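Local coordinates for protein PlaB phospholipase (Legionella pneumophila, PDB 6ZTI) that is a phospholipase of the alpha/beta-hydrolase class, a probable virulence factor whose activity is controlled by NAD(H)-mediated assembly into tetramers, at residues N353-Y361 against R383-L391. Sequence-based numbering, arbitrary orientation. Where two conformers were deposited one is given.
Sequences NHLIDYDLY and RNLNNRGKL. With SND (thionicotinamide-adenine-dinucleotide), chain O.
Over one face of the H354 imidazole lies the amide nitrogen of N387, the two planes 79° apart, while CD1 of I356 lies over one face of the R388 guanidinium, 3.7 Å from NH1, in the conformer given; for the second conformer of R388 this contact is doubtful. Residues 383-391 form the loop of a beta hairpin, strand 378-383 with strand 390-396, which closes with a type I beta turn, N387 to K390. The Y358 ring is met at its edge: the carbonyl O of R388 lies in the ring plane, and CD2 of L391 comes in near that plane. R383 has the ribose O3B of the bound thio-NAD over one face of its guanidinium.

Asx turns shape the loop: N384 OD1 takes the backbone N-H of both N386 and N387, the latter on a lone pair, and N387 OD1 accepts from G389 N at 2.9 Å. A chi1 of -176° swings the N387 amide away from its own N, bringing OD1 to G389 N and ND2 to the imidazole; ND2 also bonds D171.

Y358 OH donates to R388 O, 3.0 Å away and in the carbonyl plane, so a side chain ties strand 358-364 to the turn. Beyond it L391 CD2 packs against the adenine ring, 3.6 Å from C6A of the thio-NAD. R145 and N209 of the second subunit bond the same ligand, consistent with its role in tetramerization. The L360 backbone pairs with the adenine edge: its N donates to N1A, and N6A donates to L360 O at 2.8 Å, almost straight at 174°.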
loop_
_atom_site.group_PDB
_atom_site.type_symbol
_atom_site.label_atom_id
_atom_site.label_comp_id
_atom_site.label_asym_id
_atom_site.label_seq_id
_atom_site.Cartn_x
_atom_site.Cartn_y
_atom_site.Cartn_z
ATOM N N ASN B 353 -3.724 -20.052 -9.992
ATOM C CA ASN B 353 -3.840 -18.630 -9.716
ATOM C C ASN B 353 -5.245 -18.282 -9.269
ATOM O O ASN B 353 -6.223 -18.830 -9.780
ATOM C CB ASN B 353 -3.484 -17.811 -10.955
ATOM C CG ASN B 353 -2.060 -18.017 -11.383
ATOM O OD1 ASN B 353 -1.137 -17.686 -10.635
ATOM N ND2 ASN B 353 -1.859 -18.565 -12.592
ATOM N N HIS B 354 -5.339 -17.382 -8.296
ATOM C CA HIS B 354 -6.578 -16.668 -8.065
ATOM C C HIS B 354 -6.646 -15.510 -9.048
ATOM O O HIS B 354 -5.640 -14.851 -9.326
ATOM C CB HIS B 354 -6.664 -16.174 -6.624
ATOM C CG HIS B 354 -7.035 -17.249 -5.651
ATOM N ND1 HIS B 354 -8.332 -17.454 -5.226
ATOM C CD2 HIS B 354 -6.283 -18.193 -5.035
ATOM C CE1 HIS B 354 -8.362 -18.473 -4.385
ATOM N NE2 HIS B 354 -7.131 -18.937 -4.249
ATOM N N LEU B 355 -7.829 -15.294 -9.608
ATOM C CA LEU B 355 -8.038 -14.222 -10.565
ATOM C C LEU B 355 -8.445 -12.962 -9.818
ATOM O O LEU B 355 -9.367 -12.995 -8.997
ATOM C CB LEU B 355 -9.103 -14.624 -11.581
ATOM C CG LEU B 355 -8.783 -15.921 -12.330
ATOM C CD1 LEU B 355 -9.678 -16.049 -13.562
ATOM C CD2 LEU B 355 -7.312 -15.985 -12.725
ATOM N N ILE B 356 -7.741 -11.863 -10.093
ATOM C CA ILE B 356 -7.999 -10.583 -9.442
ATOM C C ILE B 356 -8.570 -9.535 -10.388
ATOM O O ILE B 356 -8.948 -8.450 -9.918
ATOM C CB ILE B 356 -6.723 -10.028 -8.772
ATOM C CG1 ILE B 356 -5.606 -9.842 -9.803
ATOM C CG2 ILE B 356 -6.242 -10.961 -7.696
ATOM C CD1 ILE B 356 -4.620 -8.758 -9.427
ATOM N N ASP B 357 -8.612 -9.796 -11.695
ATOM C CA ASP B 357 -9.084 -8.825 -12.688
ATOM C C ASP B 357 -10.199 -9.462 -13.516
ATOM O O ASP B 357 -9.925 -10.194 -14.474
ATOM C CB ASP B 357 -7.949 -8.372 -13.590
ATOM C CG ASP B 357 -6.764 -7.823 -12.817
ATOM O OD1 ASP B 357 -6.962 -6.924 -11.968
ATOM O OD2 ASP B 357 -5.632 -8.299 -13.061
ATOM N N TYR B 358 -11.450 -9.169 -13.171
ATOM C CA TYR B 358 -12.585 -9.828 -13.810
ATOM C C TYR B 358 -13.853 -9.024 -13.557
ATOM O O TYR B 358 -13.960 -8.286 -12.569
ATOM C CB TYR B 358 -12.769 -11.257 -13.282
ATOM C CG TYR B 358 -13.030 -11.245 -11.809
ATOM C CD1 TYR B 358 -11.982 -11.285 -10.908
ATOM C CD2 TYR B 358 -14.322 -11.138 -11.310
ATOM C CE1 TYR B 358 -12.210 -11.239 -9.544
ATOM C CE2 TYR B 358 -14.560 -11.089 -9.951
ATOM C CZ TYR B 358 -13.500 -11.140 -9.077
ATOM O OH TYR B 358 -13.727 -11.096 -7.729
ATOM N N ASP B 359 -14.815 -9.196 -14.464
ATOM C CA ASP B 359 -16.190 -8.738 -14.297
ATOM C C ASP B 359 -17.099 -9.956 -14.187
ATOM O O ASP B 359 -17.039 -10.854 -15.039
ATOM C CB ASP B 359 -16.648 -7.881 -15.483
ATOM C CG ASP B 359 -15.921 -6.552 -15.576
ATOM O OD1 ASP B 359 -15.692 -5.906 -14.531
ATOM O OD2 ASP B 359 -15.602 -6.147 -16.713
ATOM N N LEU B 360 -17.951 -9.976 -13.163
ATOM C CA LEU B 360 -18.855 -11.085 -12.901
ATOM C C LEU B 360 -20.297 -10.612 -12.989
ATOM O O LEU B 360 -20.700 -9.677 -12.285
ATOM C CB LEU B 360 -18.584 -11.696 -11.528
ATOM C CG LEU B 360 -19.279 -13.022 -11.251
ATOM C CD1 LEU B 360 -18.444 -13.835 -10.302
ATOM C CD2 LEU B 360 -20.692 -12.788 -10.682
ATOM N N TYR B 361 -21.085 -11.303 -13.803
ATOM C CA TYR B 361 -22.456 -10.920 -14.097
ATOM C C TYR B 361 -23.406 -12.031 -13.710
ATOM O O TYR B 361 -23.174 -13.195 -14.045
ATOM C CB TYR B 361 -22.656 -10.632 -15.578
ATOM C CG TYR B 361 -21.814 -9.529 -16.123
ATOM C CD1 TYR B 361 -20.569 -9.792 -16.664
ATOM C CD2 TYR B 361 -22.270 -8.223 -16.128
ATOM C CE1 TYR B 361 -19.800 -8.785 -17.177
ATOM C CE2 TYR B 361 -21.504 -7.210 -16.641
ATOM C CZ TYR B 361 -20.274 -7.500 -17.166
ATOM O OH TYR B 361 -19.501 -6.494 -17.669
ATOM N N ARG B 383 -15.938 -7.440 -1.632
ATOM C CA ARG B 383 -14.791 -8.162 -2.150
ATOM C C ARG B 383 -13.746 -8.245 -1.055
ATOM O O ARG B 383 -13.430 -7.238 -0.410
ATOM C CB ARG B 383 -14.183 -7.508 -3.399
ATOM C CG ARG B 383 -13.232 -8.456 -4.129
ATOM C CD ARG B 383 -12.683 -7.858 -5.420
ATOM N NE ARG B 383 -11.770 -6.749 -5.169
ATOM C CZ ARG B 383 -11.119 -6.089 -6.120
ATOM N NH1 ARG B 383 -11.281 -6.429 -7.392
ATOM N NH2 ARG B 383 -10.296 -5.094 -5.798
ATOM N N ASN B 384 -13.235 -9.452 -0.840
ATOM C CA ASN B 384 -12.291 -9.689 0.240
ATOM C C ASN B 384 -11.013 -8.890 0.004
ATOM O O ASN B 384 -10.481 -8.837 -1.111
ATOM C CB ASN B 384 -11.987 -11.181 0.349
ATOM C CG ASN B 384 -11.175 -11.525 1.595
ATOM O OD1 ASN B 384 -9.951 -11.446 1.594
ATOM N ND2 ASN B 384 -11.862 -11.891 2.664
ATOM N N LEU B 385 -10.526 -8.258 1.067
ATOM C CA LEU B 385 -9.350 -7.405 0.953
ATOM C C LEU B 385 -8.050 -8.189 0.897
ATOM O O LEU B 385 -7.050 -7.665 0.394
ATOM C CB LEU B 385 -9.301 -6.425 2.129
ATOM C CG LEU B 385 -10.512 -5.500 2.284
ATOM C CD1 LEU B 385 -10.295 -4.534 3.459
ATOM C CD2 LEU B 385 -10.781 -4.728 1.011
ATOM N N ASN B 386 -8.031 -9.420 1.404
ATOM C CA ASN B 386 -6.828 -10.241 1.340
ATOM C C ASN B 386 -6.747 -11.066 0.060
ATOM O O ASN B 386 -5.643 -11.372 -0.400
ATOM C CB ASN B 386 -6.770 -11.156 2.566
ATOM C CG ASN B 386 -6.531 -10.386 3.859
ATOM O OD1 ASN B 386 -5.626 -9.556 3.939
ATOM N ND2 ASN B 386 -7.341 -10.663 4.875
ATOM N N ASN B 387 -7.886 -11.423 -0.535
ATOM C CA ASN B 387 -7.927 -12.218 -1.760
ATOM C C ASN B 387 -8.979 -11.597 -2.672
ATOM O O ASN B 387 -10.177 -11.783 -2.447
ATOM C CB ASN B 387 -8.257 -13.681 -1.454
ATOM C CG ASN B 387 -8.210 -14.560 -2.680
ATOM O OD1 ASN B 387 -8.208 -14.074 -3.816
ATOM N ND2 ASN B 387 -8.180 -15.869 -2.459
ATOM N N ARG B 388 -8.546 -10.899 -3.727
ATOM C CA ARG B 388 -9.493 -10.215 -4.602
ATOM C C ARG B 388 -10.242 -11.159 -5.529
ATOM O O ARG B 388 -11.172 -10.719 -6.215
ATOM C CB ARG B 388 -8.765 -9.156 -5.417
ATOM C CG ARG B 388 -8.216 -8.034 -4.556
ATOM C CD ARG B 388 -7.317 -7.118 -5.359
ATOM N NE ARG B 388 -5.920 -7.542 -5.300
ATOM C CZ ARG B 388 -4.950 -7.026 -6.044
ATOM N NH1 ARG B 388 -5.217 -6.071 -6.925
ATOM N NH2 ARG B 388 -3.711 -7.474 -5.913
ATOM N N GLY B 389 -9.870 -12.428 -5.570
ATOM C CA GLY B 389 -10.672 -13.411 -6.258
ATOM C C GLY B 389 -11.847 -13.904 -5.447
ATOM O O GLY B 389 -12.475 -14.896 -5.817
ATOM N N LYS B 390 -12.135 -13.277 -4.312
ATOM C CA LYS B 390 -13.236 -13.689 -3.454
ATOM C C LYS B 390 -14.249 -12.557 -3.388
ATOM O O LYS B 390 -13.939 -11.462 -2.908
ATOM C CB LYS B 390 -12.738 -14.074 -2.063
ATOM C CG LYS B 390 -11.686 -15.174 -2.086
ATOM C CD LYS B 390 -12.153 -16.476 -2.725
ATOM C CE LYS B 390 -13.219 -17.156 -1.920
ATOM N NZ LYS B 390 -12.725 -17.628 -0.597
ATOM N N LEU B 391 -15.456 -12.829 -3.865
ATOM C CA LEU B 391 -16.481 -11.812 -4.052
ATOM C C LEU B 391 -17.790 -12.363 -3.518
ATOM O O LEU B 391 -18.212 -13.446 -3.925
ATOM C CB LEU B 391 -16.597 -11.433 -5.538
ATOM C CG LEU B 391 -17.715 -10.474 -5.942
ATOM C CD1 LEU B 391 -17.418 -9.081 -5.416
ATOM C CD2 LEU B 391 -17.884 -10.450 -7.444
HETATM P PA SND O . -17.650 -1.875 -4.212
HETATM O O1A SND O . -17.550 -1.885 -2.735
HETATM O O2A SND O . -19.059 -1.994 -4.770
HETATM O O5B SND O . -16.774 -3.049 -4.912
HETATM C C5B SND O . -15.489 -3.364 -4.340
HETATM C C4B SND O . -14.640 -4.087 -5.356
HETATM O O4B SND O . -15.323 -5.282 -5.800
HETATM C C3B SND O . -14.313 -3.295 -6.622
HETATM O O3B SND O . -12.980 -3.563 -7.046
HETATM C C2B SND O . -15.344 -3.820 -7.614
HETATM O O2B SND O . -14.936 -3.699 -8.969
HETATM C C1B SND O . -15.389 -5.286 -7.210
HETATM N N9A SND O . -16.613 -5.962 -7.611
HETATM C C8A SND O . -17.864 -5.773 -7.088
HETATM N N7A SND O . -18.817 -6.401 -7.736
HETATM C C5A SND O . -18.142 -7.052 -8.755
HETATM C C6A SND O . -18.588 -7.839 -9.832
HETATM N N6A SND O . -19.868 -8.187 -10.012
HETATM N N1A SND O . -17.666 -8.278 -10.711
HETATM C C2A SND O . -16.381 -7.982 -10.498
HETATM N N3A SND O . -15.838 -7.265 -9.511
HETATM C C4A SND O . -16.782 -6.808 -8.681
HETATM O O3 SND O . -17.029 -0.536 -4.796
HETATM P PN SND O . -16.642 0.062 -6.228
HETATM O O1N SND O . -17.488 -0.571 -7.265
HETATM O O2N SND O . -15.171 -0.012 -6.362
HETATM O O5D SND O . -17.121 1.570 -5.958
HETATM C C5D SND O . -16.220 2.541 -5.377
HETATM C C4D SND O . -16.963 3.507 -4.471
HETATM O O4D SND O . -18.118 4.048 -5.158
HETATM C C3D SND O . -17.516 2.927 -3.168
HETATM O O3D SND O . -17.566 3.946 -2.165
HETATM C C2D SND O . -18.920 2.495 -3.590
HETATM O O2D SND O . -19.811 2.384 -2.489
HETATM C C1D SND O . -19.294 3.669 -4.486
HETATM N N1N SND O . -20.320 3.228 -5.522
HETATM C C2N SND O . -19.858 2.640 -6.639
HETATM C C3N SND O . -20.732 2.274 -7.640
HETATM C C7N SND O . -20.218 1.723 -8.923
HETATM S S7N SND O . -20.741 2.326 -10.380
HETATM N N7N SND O . -19.290 0.790 -8.843
HETATM C C4N SND O . -22.089 2.521 -7.463
HETATM C C5N SND O . -22.540 3.112 -6.297
HETATM C C6N SND O . -21.634 3.459 -5.324
#